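Side-chain contact in agenet domain-containing protein (Arabidopsis thaliana, PDB 6IE4), which binds methylated histone H3 tails through tandem Agenet domains and probably acts as a chromatin reader: residues P84-E87 with I88-K91. Sequence-based numbering, arbitrary orientation.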
ATOM      1  N   PRO A  84      -1.076  -0.988  13.882  1.00 59.33           N
ATOM      2  CA  PRO A  84       0.209  -1.270  14.547  1.00 68.05           C
ATOM      3  C   PRO A  84       0.352  -2.728  14.980  1.00 71.14           C
ATOM      4  O   PRO A  84      -0.392  -3.202  15.851  1.00 62.83           O
ATOM      5  CB  PRO A  84       0.200  -0.316  15.753  1.00 67.22           C
ATOM      6  CG  PRO A  84      -1.258  -0.014  16.006  1.00 65.18           C
ATOM      7  CD  PRO A  84      -1.919  -0.051  14.648  1.00 61.66           C
ATOM      8  N   MET A  85       1.309  -3.430  14.361  1.00 64.38           N
ATOM      9  CA  MET A  85       1.670  -4.789  14.762  1.00 66.94           C
ATOM     10  C   MET A  85       2.093  -4.826  16.229  1.00 70.25           C
ATOM     11  O   MET A  85       2.950  -4.039  16.646  1.00 72.58           O
ATOM     12  CB  MET A  85       2.812  -5.325  13.885  1.00 65.66           C
ATOM     13  CG  MET A  85       2.455  -5.748  12.449  1.00 63.07           C
ATOM     14  SD  MET A  85       3.936  -6.157  11.453  1.00 83.51           S
ATOM     15  CE  MET A  85       3.373  -5.840   9.781  1.00 42.96           C
ATOM     16  N   SER A  86       1.461  -5.705  17.022  1.00 68.72           N
ATOM     17  CA  SER A  86       1.909  -5.916  18.402  1.00 68.30           C
ATOM     18  C   SER A  86       3.378  -6.341  18.403  1.00 65.95           C
ATOM     19  O   SER A  86       3.930  -6.742  17.380  1.00 62.21           O
ATOM     20  CB  SER A  86       1.101  -7.006  19.105  1.00 65.80           C
ATOM     21  OG  SER A  86       1.198  -8.235  18.404  1.00 66.90           O
ATOM     22  N   GLU A  87       3.980  -6.382  19.594  1.00 61.84           N
ATOM     23  CA  GLU A  87       5.412  -6.663  19.643  1.00 64.39           C
ATOM     24  C   GLU A  87       5.719  -8.113  19.289  1.00 62.17           C
ATOM     25  O   GLU A  87       6.667  -8.385  18.541  1.00 58.37           O
ATOM     26  CB  GLU A  87       5.957  -6.349  21.032  1.00 66.99           C
ATOM     27  CG  GLU A  87       7.163  -7.193  21.411  1.00 66.55           C
ATOM     28  CD  GLU A  87       8.470  -6.638  20.874  1.00 69.96           C
ATOM     29  OE1 GLU A  87       9.437  -6.528  21.665  1.00 71.59           O
ATOM     30  OE2 GLU A  87       8.535  -6.324  19.660  1.00 72.24           O
ATOM     31  N   ILE A  88       4.897  -9.051  19.756  1.00 61.31           N
ATOM     32  CA  ILE A  88       5.012 -10.432  19.296  1.00 57.76           C
ATOM     33  C   ILE A  88       4.687 -10.540  17.807  1.00 58.82           C
ATOM     34  O   ILE A  88       5.448 -11.139  17.034  1.00 58.41           O
ATOM     35  CB  ILE A  88       4.148 -11.353  20.172  1.00 55.16           C
ATOM     36  CG1 ILE A  88       4.830 -11.496  21.544  1.00 54.33           C
ATOM     37  CG2 ILE A  88       3.899 -12.682  19.487  1.00 48.63           C
ATOM     38  CD1 ILE A  88       4.022 -12.211  22.602  1.00 56.30           C
ATOM     39  N   GLU A  89       3.570  -9.949  17.376  1.00 63.14           N
ATOM     40  CA  GLU A  89       3.260  -9.943  15.948  1.00 61.36           C
ATOM     41  C   GLU A  89       4.381  -9.288  15.163  1.00 56.39           C
ATOM     42  O   GLU A  89       4.735  -9.750  14.076  1.00 53.26           O
ATOM     43  CB  GLU A  89       1.933  -9.236  15.670  1.00 64.51           C
ATOM     44  CG  GLU A  89       1.264  -9.681  14.366  1.00 69.23           C
ATOM     45  CD  GLU A  89      -0.267  -9.585  14.419  1.00 88.40           C
ATOM     46  OE1 GLU A  89      -0.805  -9.065  15.427  1.00 81.62           O
ATOM     47  OE2 GLU A  89      -0.936 -10.030  13.454  1.00 94.48           O
ATOM     48  N   LYS A  90       4.931  -8.194  15.685  1.00 58.47           N
ATOM     49  CA  LYS A  90       5.951  -7.425  14.980  1.00 60.10           C
ATOM     50  C   LYS A  90       7.259  -8.184  14.824  1.00 56.91           C
ATOM     51  O   LYS A  90       8.119  -7.748  14.057  1.00 51.68           O
ATOM     52  CB  LYS A  90       6.208  -6.139  15.784  1.00 63.54           C
ATOM     53  CG  LYS A  90       7.142  -5.068  15.256  1.00 74.80           C
ATOM     54  CD  LYS A  90       6.413  -4.013  14.446  1.00 77.97           C
ATOM     55  CE  LYS A  90       7.401  -2.990  13.839  1.00 86.63           C
ATOM     56  NZ  LYS A  90       6.935  -2.218  12.613  1.00 64.73           N
ATOM     57  N   LYS A  91       7.401  -9.346  15.460  1.00 56.69           N
ATOM     58  CA  LYS A  91       8.654 -10.083  15.421  1.00 51.69           C
ATOM     59  C   LYS A  91       8.476 -11.570  15.155  1.00 50.56           C
ATOM     60  O   LYS A  91       9.462 -12.316  15.237  1.00 46.00           O
ATOM     61  CB  LYS A  91       9.361  -9.926  16.776  1.00 51.09           C
ATOM     62  CG  LYS A  91       9.594  -8.506  17.296  1.00 58.08           C
ATOM     63  CD  LYS A  91      11.048  -8.063  17.138  1.00 60.92           C
ATOM     64  CE  LYS A  91      11.517  -7.420  18.456  1.00 64.74           C
ATOM     65  NZ  LYS A  91      12.981  -7.084  18.500  1.00 58.46           N
TER
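Ser86 meets Glu89 through its hydroxyl oxygen: OG accepts the backbone N-H of Glu89 at 3.1 Å, moderately bent at 149°. The torsion that allows this is chi1 of 59°, which sets OG between the backbone N and the carbonyl carbon of Ser86 and turns it back over the start of the following turn. A second backbone link, from Lys90 N to Ser86 O, is modelled implausibly short, and the position of that oxygen is less certain, so the link itself is doubtful in detail. Within the turn, Lys91 N donates to Ile88 O at 3.1 Å.

Side chains flank this turn. Met85 lays its CB against the aliphatic shaft of Lys90, 3.9 Å from CD, while its chain, extended beyond CG, leads away; the Met85 side chain also touches Arg141 and Phe142, packing the loop against strand 140-142, which pairs with strand 99-104. Glu87 and Lys91 run across each other at a slant. The carboxylate oxygen OE2 of Glu87 lies 3.4 Å from CE of Lys91, but 4.7 Å from its NZ, so the opposite charges are near without their charged atoms touching.

From Glu87 to Lys90 the backbone angles are helical, though the regular helical bonds are missing. A serine hydroxyl taking the N-H three residues on is N-cap-like, consistent with an ST motif opening a single helical turn, here in the surface loop between strands 78-79 and 99-104.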